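Long-range contact in MOG1 protein (Saccharomyces cerevisiae, PDB 1JHS), which binds the Ran GTPase Gsp1 and takes part in nuclear protein import and poly(A)+ mRNA export: residues A[55-69]-A[132-146]. The protein carries 1 engineered substitution. Residues are numbered along the deposited sequence; the frame is centred on the assembly and turned at random.
Sequences ESIIVDLLETVDKSD and RLTQFDTDVVISINV
The guanidinium of Arg132, near the end of strand 124-133, meets the carbonyl oxygens of Val65 and Lys67 in the loop that follows strand 56-63. CB, CG and CD make no close approach to that segment, CG lying beside the backbone N, and the side chain packs on Ala73 of helix 70-83; the bend at chi3 (76°) then turns the guanidinium so that NE bonds Asp139 OD1 at 3.0 Å, nearly straight at 169°. CZ comes near Lys67 O. NH2 takes the other carboxylate oxygen, OD2, on its syn lone pair, completing a side-on, two-nitrogen salt bridge. Across the contact NH2 touches Thr64 CG2 at 3.3 Å and makes a weak bond to Val65 O, while NH1 donates to Lys67 O at 2.8 Å, nearly along the C=O axis, and to a water shared with Ser68 O. Asp139 OD2 also accepts Val65 N, 3.1 Å away, from above the carboxylate plane, and His77 bonds the same oxygen. A leucine in place of Arg132 would probably leave the buried Asp139 carboxylate without its countercharge and the Val65 and Lys67 carbonyls without their guanidinium donor.

Beyond this corner, strands 56-63 and 138-147 run antiparallel as central neighbours in the seven-stranded sheet of the Mog1 fold, joined by paired backbone bonds, of which Ser56 N to Asn145 O is weak. One face carries Ile57, Val59, Leu61, Val140, Ile142 and Ile144; Ile57 CG1 lies alongside Ile144 CG1 at 4.0 Å, and helix 163-178 packs there through Met175 and Val168. On the other face Leu62 CD1 touches Val141 CG2 (3.8 Å), and Asn145 ND2 donates to Ser56 OG at 3.0 Å, within the amide plane.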
loop_
_atom_site.group_PDB
_atom_site.type_symbol
_atom_site.label_atom_id
_atom_site.label_comp_id
_atom_site.label_asym_id
_atom_site.label_seq_id
_atom_site.Cartn_x
_atom_site.Cartn_y
_atom_site.Cartn_z
ATOM N N GLU A 55 -4.875 8.102 6.059
ATOM C CA GLU A 55 -4.324 7.015 5.220
ATOM C C GLU A 55 -5.372 5.935 4.941
ATOM O O GLU A 55 -6.330 5.789 5.678
ATOM C CB GLU A 55 -3.122 6.345 5.903
ATOM C CG GLU A 55 -1.992 7.310 6.281
ATOM C CD GLU A 55 -2.204 7.917 7.661
ATOM O OE1 GLU A 55 -3.238 7.608 8.297
ATOM O OE2 GLU A 55 -1.335 8.682 8.121
ATOM N N SER A 56 -5.194 5.190 3.859
ATOM C CA SER A 56 -6.114 4.100 3.528
ATOM C C SER A 56 -5.262 2.949 3.019
ATOM O O SER A 56 -4.182 3.151 2.434
ATOM C CB SER A 56 -7.153 4.532 2.481
ATOM O OG SER A 56 -6.553 5.138 1.356
ATOM N N ILE A 57 -5.750 1.751 3.263
ATOM C CA ILE A 57 -5.046 0.527 2.912
ATOM C C ILE A 57 -5.921 -0.381 2.047
ATOM O O ILE A 57 -7.067 -0.656 2.400
ATOM C CB ILE A 57 -4.684 -0.271 4.205
ATOM C CG1 ILE A 57 -3.814 0.597 5.140
ATOM C CG2 ILE A 57 -3.992 -1.598 3.830
ATOM C CD1 ILE A 57 -3.604 -0.017 6.579
ATOM N N ILE A 58 -5.384 -0.834 0.924
ATOM C CA ILE A 58 -6.127 -1.745 0.058
ATOM C C ILE A 58 -5.266 -2.983 -0.194
ATOM O O ILE A 58 -4.091 -2.872 -0.496
ATOM C CB ILE A 58 -6.440 -1.145 -1.333
ATOM C CG1 ILE A 58 -7.393 0.049 -1.218
ATOM C CG2 ILE A 58 -7.099 -2.256 -2.223
ATOM C CD1 ILE A 58 -7.725 0.662 -2.555
ATOM N N VAL A 59 -5.857 -4.157 -0.043
ATOM C CA VAL A 59 -5.152 -5.405 -0.319
ATOM C C VAL A 59 -5.928 -5.902 -1.517
ATOM O O VAL A 59 -7.167 -5.920 -1.491
ATOM C CB VAL A 59 -5.289 -6.417 0.847
ATOM C CG1 VAL A 59 -4.611 -7.721 0.476
ATOM C CG2 VAL A 59 -4.661 -5.848 2.110
ATOM N N ASP A 60 -5.231 -6.299 -2.571
ATOM C CA ASP A 60 -5.929 -6.740 -3.771
ATOM C C ASP A 60 -5.336 -8.043 -4.295
ATOM O O ASP A 60 -4.125 -8.147 -4.471
ATOM C CB ASP A 60 -5.814 -5.671 -4.842
ATOM C CG ASP A 60 -6.988 -5.683 -5.809
ATOM O OD1 ASP A 60 -7.736 -6.692 -5.844
ATOM O OD2 ASP A 60 -7.159 -4.672 -6.530
ATOM N N LEU A 61 -6.198 -9.026 -4.544
ATOM C CA LEU A 61 -5.750 -10.329 -5.054
ATOM C C LEU A 61 -5.856 -10.255 -6.566
ATOM O O LEU A 61 -6.966 -10.251 -7.121
ATOM C CB LEU A 61 -6.651 -11.433 -4.512
ATOM C CG LEU A 61 -6.741 -11.499 -2.981
ATOM C CD1 LEU A 61 -7.666 -12.657 -2.576
ATOM C CD2 LEU A 61 -5.347 -11.719 -2.374
ATOM N N LEU A 62 -4.706 -10.184 -7.232
ATOM C CA LEU A 62 -4.678 -10.049 -8.677
ATOM C C LEU A 62 -4.066 -11.259 -9.379
ATOM O O LEU A 62 -3.388 -12.068 -8.770
ATOM C CB LEU A 62 -3.883 -8.787 -9.039
ATOM C CG LEU A 62 -4.385 -7.459 -8.426
ATOM C CD1 LEU A 62 -3.451 -6.304 -8.828
ATOM C CD2 LEU A 62 -5.799 -7.186 -8.930
ATOM N N GLU A 63 -4.306 -11.383 -10.672
ATOM C CA GLU A 63 -3.715 -12.497 -11.411
ATOM C C GLU A 63 -2.220 -12.221 -11.520
ATOM O O GLU A 63 -1.798 -11.062 -11.563
ATOM C CB GLU A 63 -4.277 -12.554 -12.816
ATOM C CG GLU A 63 -5.751 -12.720 -12.905
ATOM C CD GLU A 63 -6.178 -12.651 -14.359
ATOM O OE1 GLU A 63 -5.338 -13.058 -15.209
ATOM O OE2 GLU A 63 -7.319 -12.198 -14.650
ATOM N N THR A 64 -1.417 -13.277 -11.570
ATOM C CA THR A 64 0.022 -13.107 -11.696
ATOM C C THR A 64 0.368 -12.426 -13.024
ATOM O O THR A 64 -0.169 -12.791 -14.061
ATOM C CB THR A 64 0.767 -14.468 -11.690
ATOM O OG1 THR A 64 0.484 -15.172 -10.472
ATOM C CG2 THR A 64 2.281 -14.246 -11.795
ATOM N N VAL A 65 1.258 -11.440 -13.003
ATOM C CA VAL A 65 1.645 -10.824 -14.255
ATOM C C VAL A 65 2.814 -11.636 -14.841
ATOM O O VAL A 65 3.679 -12.145 -14.114
ATOM C CB VAL A 65 2.037 -9.331 -14.081
ATOM C CG1 VAL A 65 3.238 -9.189 -13.170
ATOM C CG2 VAL A 65 2.306 -8.729 -15.438
ATOM N N ASP A 66 2.819 -11.767 -16.167
ATOM C CA ASP A 66 3.844 -12.533 -16.868
ATOM C C ASP A 66 5.223 -11.889 -16.910
ATOM O O ASP A 66 5.766 -11.647 -17.986
ATOM C CB ASP A 66 3.374 -12.844 -18.290
ATOM C CG ASP A 66 4.313 -13.797 -19.021
ATOM O OD1 ASP A 66 4.787 -14.774 -18.391
ATOM O OD2 ASP A 66 4.574 -13.569 -20.227
ATOM N N LYS A 67 5.781 -11.603 -15.737
ATOM C CA LYS A 67 7.120 -11.021 -15.619
ATOM C C LYS A 67 7.792 -11.857 -14.535
ATOM O O LYS A 67 7.296 -11.907 -13.406
ATOM C CB LYS A 67 7.062 -9.570 -15.141
ATOM C CG LYS A 67 6.261 -8.609 -16.006
ATOM C CD LYS A 67 7.094 -7.999 -17.114
ATOM C CE LYS A 67 6.277 -6.923 -17.855
ATOM N NZ LYS A 67 7.139 -6.071 -18.715
ATOM N N SER A 68 8.911 -12.506 -14.873
ATOM C CA SER A 68 9.653 -13.358 -13.927
ATOM C C SER A 68 10.376 -12.642 -12.799
ATOM O O SER A 68 10.398 -13.125 -11.653
ATOM C CB SER A 68 10.699 -14.194 -14.670
ATOM O OG SER A 68 10.075 -15.189 -15.452
ATOM N N ASP A 69 11.012 -11.525 -13.135
ATOM C CA ASP A 69 11.774 -10.755 -12.173
ATOM C C ASP A 69 10.838 -10.093 -11.165
ATOM O O ASP A 69 9.870 -9.420 -11.541
ATOM C CB ASP A 69 12.604 -9.694 -12.893
ATOM C CG ASP A 69 13.442 -8.875 -11.941
ATOM O OD1 ASP A 69 13.158 -7.671 -11.806
ATOM O OD2 ASP A 69 14.382 -9.431 -11.316
ATOM N N ARG A 132 4.086 -12.402 -4.175
ATOM C CA ARG A 132 3.743 -13.333 -5.250
ATOM C C ARG A 132 3.365 -14.716 -4.729
ATOM O O ARG A 132 4.205 -15.403 -4.145
ATOM C CB ARG A 132 4.937 -13.449 -6.208
ATOM C CG ARG A 132 5.587 -12.085 -6.562
ATOM C CD ARG A 132 6.309 -12.147 -7.912
ATOM N NE ARG A 132 5.345 -12.110 -9.011
ATOM C CZ ARG A 132 5.661 -12.269 -10.298
ATOM N NH1 ARG A 132 6.919 -12.495 -10.662
ATOM N NH2 ARG A 132 4.715 -12.147 -11.229
ATOM N N LEU A 133 2.104 -15.108 -4.911
ATOM C CA LEU A 133 1.657 -16.441 -4.510
ATOM C C LEU A 133 1.645 -17.276 -5.798
ATOM O O LEU A 133 0.591 -17.607 -6.355
ATOM C CB LEU A 133 0.265 -16.375 -3.895
ATOM C CG LEU A 133 0.200 -15.519 -2.619
ATOM C CD1 LEU A 133 -1.230 -15.576 -2.072
ATOM C CD2 LEU A 133 1.189 -16.046 -1.559
ATOM N N THR A 134 2.858 -17.568 -6.268
ATOM C CA THR A 134 3.103 -18.305 -7.502
ATOM C C THR A 134 2.317 -19.612 -7.599
ATOM O O THR A 134 1.777 -19.946 -8.662
ATOM C CB THR A 134 4.613 -18.561 -7.626
ATOM O OG1 THR A 134 5.299 -17.304 -7.465
ATOM C CG2 THR A 134 4.947 -19.160 -8.966
ATOM N N GLN A 135 2.218 -20.293 -6.472
ATOM C CA GLN A 135 1.505 -21.566 -6.331
ATOM C C GLN A 135 0.012 -21.442 -6.680
ATOM O O GLN A 135 -0.639 -22.429 -7.036
ATOM C CB GLN A 135 1.645 -22.033 -4.875
ATOM C CG GLN A 135 0.994 -23.343 -4.571
ATOM C CD GLN A 135 1.247 -23.849 -3.150
ATOM O OE1 GLN A 135 1.015 -25.034 -2.861
ATOM N NE2 GLN A 135 1.696 -22.962 -2.254
ATOM N N PHE A 136 -0.529 -20.231 -6.563
ATOM C CA PHE A 136 -1.942 -19.983 -6.839
ATOM C C PHE A 136 -2.165 -18.959 -7.947
ATOM O O PHE A 136 -3.262 -18.415 -8.075
ATOM C CB PHE A 136 -2.649 -19.505 -5.573
ATOM C CG PHE A 136 -2.461 -20.423 -4.401
ATOM C CD1 PHE A 136 -1.760 -20.000 -3.289
ATOM C CD2 PHE A 136 -2.951 -21.727 -4.434
ATOM C CE1 PHE A 136 -1.531 -20.857 -2.214
ATOM C CE2 PHE A 136 -2.728 -22.603 -3.355
ATOM C CZ PHE A 136 -2.018 -22.166 -2.248
ATOM N N ASP A 137 -1.118 -18.695 -8.718
ATOM C CA ASP A 137 -1.172 -17.756 -9.830
ATOM C C ASP A 137 -1.811 -16.450 -9.370
ATOM O O ASP A 137 -2.662 -15.882 -10.056
ATOM C CB ASP A 137 -2.013 -18.336 -10.949
ATOM C CG ASP A 137 -1.360 -18.179 -12.268
ATOM O OD1 ASP A 137 -0.334 -18.884 -12.527
ATOM O OD2 ASP A 137 -1.857 -17.322 -13.035
ATOM N N THR A 138 -1.415 -16.003 -8.188
ATOM C CA THR A 138 -1.959 -14.769 -7.654
ATOM C C THR A 138 -0.842 -13.831 -7.226
ATOM O O THR A 138 0.097 -14.257 -6.565
ATOM C CB THR A 138 -2.857 -15.063 -6.442
ATOM O OG1 THR A 138 -3.969 -15.868 -6.860
ATOM C CG2 THR A 138 -3.359 -13.776 -5.816
ATOM N N ASP A 139 -0.944 -12.564 -7.629
ATOM C CA ASP A 139 0.011 -11.529 -7.220
ATOM C C ASP A 139 -0.796 -10.668 -6.230
ATOM O O ASP A 139 -1.795 -10.045 -6.621
ATOM C CB ASP A 139 0.441 -10.644 -8.409
ATOM C CG ASP A 139 1.740 -11.119 -9.058
ATOM O OD1 ASP A 139 2.412 -12.002 -8.453
ATOM O OD2 ASP A 139 2.099 -10.599 -10.155
ATOM N N VAL A 140 -0.413 -10.702 -4.952
ATOM C CA VAL A 140 -1.105 -9.886 -3.942
ATOM C C VAL A 140 -0.480 -8.488 -3.953
ATOM O O VAL A 140 0.733 -8.362 -3.768
ATOM C CB VAL A 140 -0.925 -10.452 -2.543
ATOM C CG1 VAL A 140 -1.694 -9.576 -1.518
ATOM C CG2 VAL A 140 -1.413 -11.906 -2.513
ATOM N N VAL A 141 -1.298 -7.446 -4.145
ATOM C CA VAL A 141 -0.774 -6.076 -4.149
ATOM C C VAL A 141 -1.389 -5.306 -2.970
ATOM O O VAL A 141 -2.601 -5.212 -2.842
ATOM C CB VAL A 141 -1.058 -5.340 -5.492
ATOM C CG1 VAL A 141 -0.517 -3.896 -5.449
ATOM C CG2 VAL A 141 -0.379 -6.096 -6.653
ATOM N N ILE A 142 -0.529 -4.797 -2.094
ATOM C CA ILE A 142 -0.996 -4.034 -0.936
ATOM C C ILE A 142 -0.627 -2.581 -1.200
ATOM O O ILE A 142 0.552 -2.292 -1.471
ATOM C CB ILE A 142 -0.310 -4.488 0.380
ATOM C CG1 ILE A 142 -0.606 -5.974 0.652
ATOM C CG2 ILE A 142 -0.863 -3.673 1.561
ATOM C CD1 ILE A 142 -0.109 -6.509 2.033
ATOM N N SER A 143 -1.615 -1.676 -1.170
ATOM C CA SER A 143 -1.326 -0.254 -1.392
ATOM C C SER A 143 -1.784 0.561 -0.189
ATOM O O SER A 143 -2.823 0.275 0.408
ATOM C CB SER A 143 -1.992 0.291 -2.682
ATOM O OG SER A 143 -3.370 -0.048 -2.821
ATOM N N ILE A 144 -0.975 1.545 0.192
ATOM C CA ILE A 144 -1.324 2.401 1.311
ATOM C C ILE A 144 -1.177 3.820 0.787
ATOM O O ILE A 144 -0.083 4.240 0.426
ATOM C CB ILE A 144 -0.392 2.189 2.534
ATOM C CG1 ILE A 144 -0.415 0.710 2.974
ATOM C CG2 ILE A 144 -0.871 3.116 3.704
ATOM C CD1 ILE A 144 0.488 0.361 4.214
ATOM N N ASN A 145 -2.293 4.549 0.759
ATOM C CA ASN A 145 -2.309 5.917 0.264
ATOM C C ASN A 145 -2.032 6.917 1.382
ATOM O O ASN A 145 -2.622 6.819 2.455
ATOM C CB ASN A 145 -3.664 6.216 -0.363
ATOM C CG ASN A 145 -4.028 5.210 -1.393
ATOM O OD1 ASN A 145 -3.360 5.105 -2.438
ATOM N ND2 ASN A 145 -5.080 4.431 -1.123
ATOM N N VAL A 146 -1.133 7.868 1.110
ATOM C CA VAL A 146 -0.761 8.888 2.069
ATOM C C VAL A 146 -0.902 10.288 1.448
ATOM O O VAL A 146 0.016 10.783 0.786
ATOM C CB VAL A 146 0.715 8.694 2.528
ATOM C CG1 VAL A 146 0.993 9.538 3.782
ATOM C CG2 VAL A 146 1.005 7.189 2.751
HETATM O O HOH W 1 2.318 -14.809 -8.639
HETATM O O HOH W 2 9.389 -12.814 -9.159
#